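Long-range contacts in 3-phytase (Klebsiella pneumoniae, PDB 2WNH), which probably hydrolyses phytate (inositol hexakisphosphate) to release phosphate, as a phytase of the histidine acid phosphatase family: residues G26-R35 against T47-T57; W326-R337 against V375-I385. The protein carries 3 engineered substitutions. All blocks are in the same frame, centred on the assembly; numbering follows the deposited sequence.

Interaction 1 of 2, residues G26-R35 against T47-T57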
loop_
_atom_site.group_PDB
_atom_site.type_symbol
_atom_site.label_atom_id
_atom_site.label_comp_id
_atom_site.label_asym_id
_atom_site.label_seq_id
_atom_site.Cartn_x
_atom_site.Cartn_y
_atom_site.Cartn_z
ATOM N N GLY B 26 -27.321 -4.912 6.081
ATOM C CA GLY B 26 -26.833 -3.902 7.015
ATOM C C GLY B 26 -27.920 -2.921 7.434
ATOM O O GLY B 26 -29.108 -3.111 7.135
ATOM N N ILE B 27 -27.500 -1.875 8.141
ATOM C CA ILE B 27 -28.425 -0.873 8.685
ATOM C C ILE B 27 -29.314 -0.224 7.616
ATOM O O ILE B 27 -28.847 0.175 6.554
ATOM C CB ILE B 27 -27.644 0.208 9.472
ATOM C CG1 ILE B 27 -26.818 -0.451 10.593
ATOM C CG2 ILE B 27 -28.586 1.328 9.989
ATOM C CD1 ILE B 27 -25.665 0.412 11.059
ATOM N N ARG B 28 -30.620 -0.157 7.905
ATOM C CA ARG B 28 -31.602 0.541 7.049
ATOM C C ARG B 28 -32.455 1.446 7.950
ATOM O O ARG B 28 -32.552 1.187 9.159
ATOM C CB ARG B 28 -32.561 -0.464 6.380
ATOM C CG ARG B 28 -33.161 -1.471 7.353
ATOM C CD ARG B 28 -34.458 -2.066 6.782
ATOM N NE ARG B 28 -35.081 -2.972 7.745
ATOM C CZ ARG B 28 -35.756 -2.578 8.824
ATOM N NH1 ARG B 28 -35.948 -1.280 9.085
ATOM N NH2 ARG B 28 -36.267 -3.500 9.643
ATOM N N PRO B 29 -33.086 2.486 7.354
ATOM C CA PRO B 29 -34.126 3.223 8.096
ATOM C C PRO B 29 -35.327 2.292 8.204
ATOM O O PRO B 29 -35.323 1.206 7.603
ATOM C CB PRO B 29 -34.464 4.393 7.165
ATOM C CG PRO B 29 -33.292 4.452 6.159
ATOM C CD PRO B 29 -32.924 3.003 5.990
ATOM N N PRO B 30 -36.382 2.711 8.932
ATOM C CA PRO B 30 -37.597 1.891 8.932
ATOM C C PRO B 30 -38.060 1.626 7.499
ATOM O O PRO B 30 -37.822 2.434 6.612
ATOM C CB PRO B 30 -38.632 2.795 9.654
ATOM C CG PRO B 30 -38.049 4.167 9.623
ATOM C CD PRO B 30 -36.554 3.949 9.713
ATOM N N THR B 31 -38.747 0.519 7.253
ATOM C CA THR B 31 -39.391 0.360 5.959
ATOM C C THR B 31 -40.595 1.306 5.885
ATOM O O THR B 31 -41.031 1.829 6.900
ATOM C CB THR B 31 -39.890 -1.055 5.754
ATOM O OG1 THR B 31 -40.928 -1.296 6.701
ATOM C CG2 THR B 31 -38.765 -2.080 5.990
ATOM N N ALA B 32 -41.112 1.524 4.682
ATOM C CA ALA B 32 -42.297 2.364 4.512
ATOM C C ALA B 32 -43.446 1.886 5.403
ATOM O O ALA B 32 -44.064 2.701 6.092
ATOM C CB ALA B 32 -42.721 2.427 3.056
ATOM N N GLY B 33 -43.693 0.571 5.416
ATOM C CA GLY B 33 -44.716 -0.027 6.272
ATOM C C GLY B 33 -44.477 0.204 7.746
ATOM O O GLY B 33 -45.412 0.568 8.486
ATOM N N ASN B 34 -43.226 -0.017 8.181
ATOM C CA ASN B 34 -42.820 0.235 9.564
ATOM C C ASN B 34 -43.144 1.667 9.957
ATOM O O ASN B 34 -43.680 1.912 11.029
ATOM C CB ASN B 34 -41.306 0.079 9.771
ATOM C CG ASN B 34 -40.811 -1.362 9.706
ATOM O OD1 ASN B 34 -39.593 -1.584 9.536
ATOM N ND2 ASN B 34 -41.714 -2.343 9.834
ATOM N N ARG B 35 -42.769 2.616 9.107
ATOM C CA ARG B 35 -42.985 4.033 9.416
ATOM C C ARG B 35 -44.466 4.333 9.651
ATOM O O ARG B 35 -44.817 4.964 10.655
ATOM C CB ARG B 35 -42.458 4.941 8.311
ATOM C CG ARG B 35 -42.670 6.428 8.613
ATOM C CD ARG B 35 -42.014 7.335 7.569
ATOM N NE ARG B 35 -40.557 7.192 7.536
ATOM C CZ ARG B 35 -39.715 7.737 8.405
ATOM N NH1 ARG B 35 -40.152 8.468 9.421
ATOM N NH2 ARG B 35 -38.417 7.546 8.256
ATOM N N THR B 47 -38.089 10.579 12.715
ATOM C CA THR B 47 -37.017 11.098 11.874
ATOM C C THR B 47 -37.033 10.490 10.477
ATOM O O THR B 47 -37.216 9.281 10.309
ATOM C CB THR B 47 -35.657 10.844 12.532
ATOM O OG1 THR B 47 -35.639 11.478 13.817
ATOM C CG2 THR B 47 -34.486 11.366 11.667
ATOM N N GLU B 48 -36.872 11.361 9.488
ATOM C CA GLU B 48 -36.665 10.995 8.099
ATOM C C GLU B 48 -35.161 10.928 7.900
ATOM O O GLU B 48 -34.466 11.913 8.144
ATOM C CB GLU B 48 -37.269 12.061 7.184
ATOM C CG GLU B 48 -38.790 12.141 7.264
ATOM C CD GLU B 48 -39.479 10.999 6.543
ATOM O OE1 GLU B 48 -38.807 10.287 5.754
ATOM O OE2 GLU B 48 -40.699 10.804 6.765
ATOM N N TRP B 49 -34.660 9.769 7.478
ATOM C CA TRP B 49 -33.218 9.582 7.314
ATOM C C TRP B 49 -32.746 10.068 5.954
ATOM O O TRP B 49 -33.558 10.291 5.048
ATOM C CB TRP B 49 -32.824 8.114 7.487
ATOM C CG TRP B 49 -33.203 7.467 8.765
ATOM C CD1 TRP B 49 -34.297 7.734 9.542
ATOM C CD2 TRP B 49 -32.540 6.351 9.376
ATOM N NE1 TRP B 49 -34.340 6.869 10.608
ATOM C CE2 TRP B 49 -33.264 6.018 10.537
ATOM C CE3 TRP B 49 -31.383 5.613 9.061
ATOM C CZ2 TRP B 49 -32.878 4.967 11.394
ATOM C CZ3 TRP B 49 -31.007 4.566 9.901
ATOM C CH2 TRP B 49 -31.747 4.251 11.059
ATOM N N THR B 50 -31.430 10.228 5.801
ATOM C CA THR B 50 -30.870 10.674 4.528
ATOM C C THR B 50 -30.975 9.550 3.492
ATOM O O THR B 50 -30.956 9.792 2.298
ATOM C CB THR B 50 -29.415 11.148 4.682
ATOM O OG1 THR B 50 -29.368 12.192 5.660
ATOM C CG2 THR B 50 -28.886 11.735 3.366
ATOM N N THR B 51 -31.099 8.326 3.976
ATOM C CA THR B 51 -31.328 7.173 3.127
ATOM C C THR B 51 -32.835 6.956 2.965
ATOM O O THR B 51 -33.568 7.132 3.934
ATOM C CB THR B 51 -30.696 5.959 3.825
ATOM O OG1 THR B 51 -29.283 6.205 3.935
ATOM C CG2 THR B 51 -30.910 4.685 3.049
ATOM N N HIS B 52 -33.284 6.570 1.765
ATOM C CA HIS B 52 -34.704 6.186 1.568
ATOM C C HIS B 52 -35.131 5.071 2.532
ATOM O O HIS B 52 -34.381 4.133 2.765
ATOM C CB HIS B 52 -34.931 5.720 0.134
ATOM C CG HIS B 52 -34.611 6.767 -0.878
ATOM N ND1 HIS B 52 -35.383 7.899 -1.040
ATOM C CD2 HIS B 52 -33.583 6.883 -1.749
ATOM C CE1 HIS B 52 -34.851 8.659 -1.983
ATOM N NE2 HIS B 52 -33.760 8.062 -2.432
ATOM N N ASP B 53 -36.356 5.144 3.055
ATOM C CA ASP B 53 -36.876 4.074 3.925
ATOM C C ASP B 53 -36.652 2.694 3.327
ATOM O O ASP B 53 -36.870 2.481 2.123
ATOM C CB ASP B 53 -38.385 4.252 4.187
ATOM C CG ASP B 53 -38.679 5.357 5.188
ATOM O OD1 ASP B 53 -37.739 5.822 5.871
ATOM O OD2 ASP B 53 -39.870 5.738 5.310
ATOM N N GLY B 54 -36.175 1.775 4.160
ATOM C CA GLY B 54 -35.922 0.393 3.709
ATOM C C GLY B 54 -34.662 0.104 2.888
ATOM O O GLY B 54 -34.413 -1.062 2.551
ATOM N N GLU B 55 -33.879 1.133 2.548
ATOM C CA GLU B 55 -32.631 0.927 1.766
ATOM C C GLU B 55 -31.403 0.902 2.679
ATOM O O GLU B 55 -31.482 1.310 3.844
ATOM C CB GLU B 55 -32.501 1.957 0.639
ATOM C CG GLU B 55 -33.649 1.843 -0.359
ATOM C CD GLU B 55 -33.459 2.672 -1.614
ATOM O OE1 GLU B 55 -32.413 3.340 -1.785
ATOM O OE2 GLU B 55 -34.386 2.651 -2.451
ATOM N N LEU B 56 -30.279 0.370 2.177
ATOM C CA LEU B 56 -29.071 0.270 3.019
ATOM C C LEU B 56 -28.460 1.678 3.159
ATOM O O LEU B 56 -28.213 2.367 2.155
ATOM C CB LEU B 56 -28.040 -0.670 2.388
ATOM C CG LEU B 56 -26.711 -0.850 3.153
ATOM C CD1 LEU B 56 -26.916 -1.655 4.419
ATOM C CD2 LEU B 56 -25.642 -1.537 2.269
ATOM N N THR B 57 -28.213 2.105 4.395
ATOM C CA THR B 57 -27.638 3.443 4.596
ATOM C C THR B 57 -26.140 3.421 4.297
ATOM O O THR B 57 -25.533 2.345 4.290
ATOM C CB THR B 57 -27.830 3.944 6.030
ATOM O OG1 THR B 57 -26.987 3.209 6.926
ATOM C CG2 THR B 57 -29.302 3.803 6.465
#
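Arg35 and Asp53 form the charged part of this contact, a side-on pair in which each nitrogen takes its own oxygen. Arg35 NE meets Asp53 OD2 at 2.7 Å, while Arg35 NH2 reaches Asp53 OD1 at 3.0 Å. Both oxygens use their syn lone pairs, and the two flat groups lie 12° apart, almost coplanar. A bend at chi3 (-63°) turns the guanidinium so that it also clasps Thr47 O with both terminal nitrogens, Arg35 NH2 at 2.9 Å. Glu48 arrives over one face instead: its OE2 stands 3.6 Å from Arg35 NH1 with no N-H aimed at it, so only charge acts there. With Glu39 as a further acidic partner of Arg35, the rotation of the guanidinium is fixed on several sides.

The apolar part centres on Trp49. Pro29 CA sits 3.6 Å from the centroid of its six-membered ring, nearly on the normal, a CH-pi contact, and Pro30 CD packs obliquely near Trp49 NE1. Ile27 CG2 touches the ring edge, 4.0 Å from Trp49 CZ3.

Backbone contacts close the other end. Thr57 N donates to Ile27 O over 3.0 Å, nearly straight at 172°, and Arg28 CA approaches Glu55 O at 3.3 Å in a CA-H...O contact. The type II turn from His52 to Glu55 brings Gly54 against Thr31; His52 hydrogen-bonds Glu55 of the second subunit, and Glu55 the His52 of that subunit.

Both segments lead into helices through threonine N-caps: Thr31, in a capping box with Asn34, and Thr57. Gly26-Pro30 matches the GxRxP part of the RHGxRxP signature, whose histidine is catalytic in relatives; the loop 47-57 thus packs against the exit of the signature segment of the histidine acid phosphatase fold.

Interaction 2 of 2, residues W326-R337 against V375-I385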
loop_
_atom_site.group_PDB
_atom_site.type_symbol
_atom_site.label_atom_id
_atom_site.label_comp_id
_atom_site.label_asym_id
_atom_site.label_seq_id
_atom_site.Cartn_x
_atom_site.Cartn_y
_atom_site.Cartn_z
ATOM N N TRP B 326 -14.520 -28.301 8.153
ATOM C CA TRP B 326 -13.118 -28.452 8.492
ATOM C C TRP B 326 -12.683 -29.894 8.320
ATOM O O TRP B 326 -13.484 -30.813 8.398
ATOM C CB TRP B 326 -12.877 -28.058 9.943
ATOM C CG TRP B 326 -12.974 -26.568 10.192
ATOM C CD1 TRP B 326 -14.122 -25.827 10.416
ATOM C CD2 TRP B 326 -11.883 -25.634 10.251
ATOM N NE1 TRP B 326 -13.799 -24.509 10.610
ATOM C CE2 TRP B 326 -12.438 -24.355 10.516
ATOM C CE3 TRP B 326 -10.492 -25.753 10.100
ATOM C CZ2 TRP B 326 -11.646 -23.195 10.633
ATOM C CZ3 TRP B 326 -9.696 -24.595 10.223
ATOM C CH2 TRP B 326 -10.282 -23.334 10.496
ATOM N N ARG B 327 -11.391 -30.079 8.109
ATOM C CA ARG B 327 -10.834 -31.418 7.945
ATOM C C ARG B 327 -9.640 -31.548 8.865
ATOM O O ARG B 327 -8.800 -30.635 8.968
ATOM C CB ARG B 327 -10.420 -31.626 6.495
ATOM C CG ARG B 327 -9.825 -32.966 6.219
ATOM C CD ARG B 327 -10.101 -33.332 4.780
ATOM N NE ARG B 327 -9.418 -32.424 3.851
ATOM C CZ ARG B 327 -9.479 -32.549 2.531
ATOM N NH1 ARG B 327 -10.187 -33.538 1.995
ATOM N NH2 ARG B 327 -8.833 -31.688 1.746
ATOM N N ASP B 328 -9.585 -32.691 9.556
ATOM C CA ASP B 328 -8.414 -33.105 10.290
ATOM C C ASP B 328 -7.354 -33.593 9.277
ATOM O O ASP B 328 -7.525 -34.654 8.685
ATOM C CB ASP B 328 -8.820 -34.241 11.244
ATOM C CG ASP B 328 -7.655 -34.769 12.083
ATOM O OD1 ASP B 328 -6.519 -34.265 11.965
ATOM O OD2 ASP B 328 -7.891 -35.703 12.870
ATOM N N ALA B 329 -6.270 -32.838 9.088
ATOM C CA ALA B 329 -5.304 -33.144 8.003
ATOM C C ALA B 329 -4.466 -34.373 8.314
ATOM O O ALA B 329 -3.750 -34.882 7.448
ATOM C CB ALA B 329 -4.396 -31.938 7.678
ATOM N N LYS B 330 -4.580 -34.860 9.548
ATOM C CA LYS B 330 -3.884 -36.100 9.953
ATOM C C LYS B 330 -4.686 -37.361 9.583
ATOM O O LYS B 330 -4.181 -38.479 9.683
ATOM C CB LYS B 330 -3.567 -36.058 11.458
ATOM C CG LYS B 330 -3.136 -34.669 11.956
ATOM C CD LYS B 330 -2.310 -34.688 13.244
ATOM C CE LYS B 330 -2.699 -35.787 14.201
ATOM N NZ LYS B 330 -1.975 -35.595 15.491
ATOM N N SER B 331 -5.920 -37.200 9.118
ATOM C CA SER B 331 -6.762 -38.365 8.882
ATOM C C SER B 331 -7.776 -38.193 7.772
ATOM O O SER B 331 -8.345 -39.183 7.300
ATOM C CB SER B 331 -7.500 -38.735 10.179
ATOM O OG SER B 331 -8.559 -37.815 10.430
ATOM N N GLY B 332 -8.029 -36.946 7.362
ATOM C CA GLY B 332 -9.065 -36.668 6.366
ATOM C C GLY B 332 -10.479 -36.652 6.938
ATOM O O GLY B 332 -11.443 -36.482 6.190
ATOM N N GLU B 333 -10.614 -36.832 8.252
ATOM C CA GLU B 333 -11.950 -36.819 8.879
ATOM C C GLU B 333 -12.561 -35.408 8.905
ATOM O O GLU B 333 -11.867 -34.458 9.271
ATOM C CB GLU B 333 -11.877 -37.354 10.318
ATOM C CG GLU B 333 -13.217 -37.819 10.908
ATOM C CD GLU B 333 -13.828 -39.033 10.192
ATOM O OE1 GLU B 333 -13.090 -39.991 9.849
ATOM O OE2 GLU B 333 -15.062 -39.027 9.981
ATOM N N ARG B 334 -13.851 -35.298 8.564
ATOM C CA ARG B 334 -14.503 -34.000 8.432
ATOM C C ARG B 334 -15.377 -33.639 9.636
ATOM O O ARG B 334 -15.971 -34.513 10.303
ATOM C CB ARG B 334 -15.301 -33.935 7.140
ATOM C CG ARG B 334 -14.381 -33.840 5.930
ATOM C CD ARG B 334 -15.109 -34.099 4.656
ATOM N NE ARG B 334 -14.384 -33.498 3.539
ATOM C CZ ARG B 334 -14.387 -33.975 2.291
ATOM N NH1 ARG B 334 -15.042 -35.102 2.000
ATOM N NH2 ARG B 334 -13.716 -33.334 1.336
ATOM N N TYR B 335 -15.408 -32.332 9.907
ATOM C CA TYR B 335 -16.100 -31.734 11.037
ATOM C C TYR B 335 -16.856 -30.504 10.566
ATOM O O TYR B 335 -16.527 -29.934 9.548
ATOM C CB TYR B 335 -15.091 -31.302 12.094
ATOM C CG TYR B 335 -14.467 -32.462 12.815
ATOM C CD1 TYR B 335 -13.426 -33.195 12.221
ATOM C CD2 TYR B 335 -14.913 -32.841 14.096
ATOM C CE1 TYR B 335 -12.833 -34.278 12.885
ATOM C CE2 TYR B 335 -14.329 -33.920 14.760
ATOM C CZ TYR B 335 -13.301 -34.630 14.146
ATOM O OH TYR B 335 -12.718 -35.699 14.784
ATOM N N LEU B 336 -17.861 -30.107 11.334
ATOM C CA LEU B 336 -18.618 -28.903 11.065
ATOM C C LEU B 336 -18.466 -27.949 12.250
ATOM O O LEU B 336 -18.447 -28.384 13.397
ATOM C CB LEU B 336 -20.087 -29.272 10.844
ATOM C CG LEU B 336 -21.016 -28.166 10.365
ATOM C CD1 LEU B 336 -20.670 -27.772 8.934
ATOM C CD2 LEU B 336 -22.481 -28.603 10.479
ATOM N N ARG B 337 -18.312 -26.660 11.948
ATOM C CA ARG B 337 -18.391 -25.589 12.939
ATOM C C ARG B 337 -19.578 -24.714 12.569
ATOM O O ARG B 337 -19.788 -24.403 11.388
ATOM C CB ARG B 337 -17.093 -24.774 12.917
ATOM C CG ARG B 337 -17.094 -23.606 13.861
ATOM C CD ARG B 337 -15.733 -22.978 13.915
ATOM N NE ARG B 337 -15.738 -21.848 14.827
ATOM C CZ ARG B 337 -15.275 -20.645 14.522
ATOM N NH1 ARG B 337 -14.782 -20.398 13.310
ATOM N NH2 ARG B 337 -15.314 -19.688 15.441
ATOM N N VAL B 375 -9.182 -23.641 16.362
ATOM C CA VAL B 375 -9.939 -22.934 15.309
ATOM C C VAL B 375 -11.426 -22.797 15.661
ATOM O O VAL B 375 -12.231 -22.311 14.846
ATOM C CB VAL B 375 -9.747 -23.600 13.917
ATOM C CG1 VAL B 375 -8.264 -23.585 13.539
ATOM C CG2 VAL B 375 -10.268 -25.039 13.893
ATOM N N GLY B 376 -11.802 -23.249 16.862
ATOM C CA GLY B 376 -13.222 -23.226 17.247
ATOM C C GLY B 376 -13.774 -24.586 17.678
ATOM O O GLY B 376 -13.027 -25.555 17.780
ATOM N N THR B 377 -15.086 -24.634 17.904
ATOM C CA THR B 377 -15.796 -25.875 18.281
ATOM C C THR B 377 -16.143 -26.660 17.035
ATOM O O THR B 377 -16.957 -26.200 16.216
ATOM C CB THR B 377 -17.088 -25.558 19.105
ATOM O OG1 THR B 377 -16.730 -24.776 20.262
ATOM C CG2 THR B 377 -17.811 -26.836 19.559
ATOM N N LEU B 378 -15.512 -27.836 16.886
ATOM C CA LEU B 378 -15.685 -28.686 15.723
ATOM C C LEU B 378 -16.484 -29.939 16.075
ATOM O O LEU B 378 -16.198 -30.617 17.061
ATOM C CB LEU B 378 -14.313 -29.058 15.125
ATOM C CG LEU B 378 -13.721 -28.138 14.037
ATOM C CD1 LEU B 378 -13.985 -26.653 14.175
ATOM C CD2 LEU B 378 -12.219 -28.414 13.839
ATOM N N CYS B 379 -17.491 -30.222 15.251
ATOM C CA CYS B 379 -18.457 -31.296 15.493
ATOM C C CYS B 379 -18.372 -32.350 14.384
ATOM O O CYS B 379 -18.394 -31.996 13.197
ATOM C CB CYS B 379 -19.865 -30.679 15.543
ATOM S SG CYS B 379 -20.009 -29.408 16.849
ATOM N N PRO B 380 -18.278 -33.651 14.742
ATOM C CA PRO B 380 -18.263 -34.661 13.679
ATOM C C PRO B 380 -19.318 -34.373 12.616
ATOM O O PRO B 380 -20.505 -34.188 12.926
ATOM C CB PRO B 380 -18.530 -35.967 14.447
ATOM C CG PRO B 380 -17.837 -35.712 15.749
ATOM C CD PRO B 380 -18.166 -34.276 16.077
ATOM N N PHE B 381 -18.883 -34.360 11.364
ATOM C CA PHE B 381 -19.641 -33.735 10.278
ATOM C C PHE B 381 -21.033 -34.350 10.060
ATOM O O PHE B 381 -22.028 -33.614 10.090
ATOM C CB PHE B 381 -18.829 -33.744 8.960
ATOM C CG PHE B 381 -19.507 -33.019 7.833
ATOM C CD1 PHE B 381 -19.338 -31.636 7.681
ATOM C CD2 PHE B 381 -20.303 -33.707 6.912
ATOM C CE1 PHE B 381 -19.968 -30.944 6.625
ATOM C CE2 PHE B 381 -20.928 -33.035 5.851
ATOM C CZ PHE B 381 -20.774 -31.649 5.718
ATOM N N GLN B 382 -21.119 -35.673 9.839
ATOM C CA GLN B 382 -22.436 -36.279 9.524
ATOM C C GLN B 382 -23.460 -36.152 10.656
ATOM O O GLN B 382 -24.628 -35.821 10.420
ATOM C CB GLN B 382 -22.305 -37.751 9.117
ATOM C CG GLN B 382 -23.609 -38.308 8.529
ATOM C CD GLN B 382 -24.232 -37.364 7.501
ATOM O OE1 GLN B 382 -23.596 -37.032 6.489
ATOM N NE2 GLN B 382 -25.467 -36.911 7.763
ATOM N N ALA B 383 -23.020 -36.433 11.881
ATOM C CA ALA B 383 -23.870 -36.280 13.056
ATOM C C ALA B 383 -24.359 -34.842 13.242
ATOM O O ALA B 383 -25.463 -34.626 13.742
ATOM C CB ALA B 383 -23.124 -36.740 14.314
ATOM N N ALA B 384 -23.527 -33.860 12.877
ATOM C CA ALA B 384 -23.911 -32.456 12.998
ATOM C C ALA B 384 -24.985 -32.112 11.969
ATOM O O ALA B 384 -26.018 -31.500 12.302
ATOM C CB ALA B 384 -22.690 -31.561 12.845
ATOM N N ILE B 385 -24.752 -32.521 10.724
ATOM C CA ILE B 385 -25.738 -32.350 9.648
ATOM C C ILE B 385 -27.096 -32.961 10.016
ATOM O O ILE B 385 -28.137 -32.326 9.843
ATOM C CB ILE B 385 -25.208 -32.938 8.323
ATOM C CG1 ILE B 385 -23.918 -32.194 7.895
ATOM C CG2 ILE B 385 -26.291 -32.931 7.241
ATOM C CD1 ILE B 385 -24.131 -30.763 7.400
#
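The indole of Trp326 receives two aliphatic groups on one face. Val375 CG2 lies 3.7 Å from the centroid of the six-membered ring, only 8° off its normal, and Leu378 CD1 lies 4.1 Å from the centroid of the five-membered ring; both are CH-pi contacts. Over one face of the Arg337 guanidinium stands Val375 O, 3.5 Å from Arg337 CZ, while the charge is met in salt bridges by Glu364 at NE and Glu324 at NH1. The Phe381 ring presents its edge to the backbone of Tyr335, with Phe381 CD1 3.8 Å from Tyr335 O, and Ile385 CG1 from the next helical turn lies over one of its faces. Phe381 CG points anti to the backbone N (chi1 -175°), which carries the ring back to Leu336 CD1. The ring of Tyr335 leans obliquely on the peptide between Cys379 and Pro380, and meets Trp14 edge-to-face.

Between the backbones, Leu336 N donates to Cys379 O at 2.7 Å, and Cys379 N returns a bond to Leu336 O at 2.8 Å. This is one antiparallel hydrogen-bonded pair; Tyr335 and Pro380 form the adjoining non-hydrogen-bonded one. The axes of the short segments 334-337 and 376-380 make 129°, so the pairing is strongly splayed and short. A further bond, Phe381 N to Arg334 O at 3.1 Å, falls on the first residue of the helix. Leu336 CD2 packs 3.8 Å from Ala384 CB, and helix 256-274 adds Val274 to this cluster.

Strand 334-342 thus belongs to a beta hairpin with 320-328 and also pairs with strand 376-380, which a disulfide ties from Cys379 to Cys370, just ahead of its antiparallel partner strand 371-373: a peripheral branch of the mixed sheet in the alpha/beta domain.

Overall arrangement
The two contacts share no secondary-structure element and do not touch: their centres lie about 41 Å apart, on opposite sides of the chain's centre, with nearest atoms about 21 Å apart. Interaction 1 is only partly buried and joins loops that lead into helices 32-42 and 58-77; interaction 2 is buried and ties a hairpin to a strand and the helix that follows it. Their chemistry differs accordingly. In 26-35 against 47-57 the side chains supply most of the bonds through a charge network, whereas in 326-337 against 375-385 every hydrogen bond across is backbone to backbone. Each buries an aromatic face under aliphatic carbons. Different neighbouring subunits adjoin them, the second and the third.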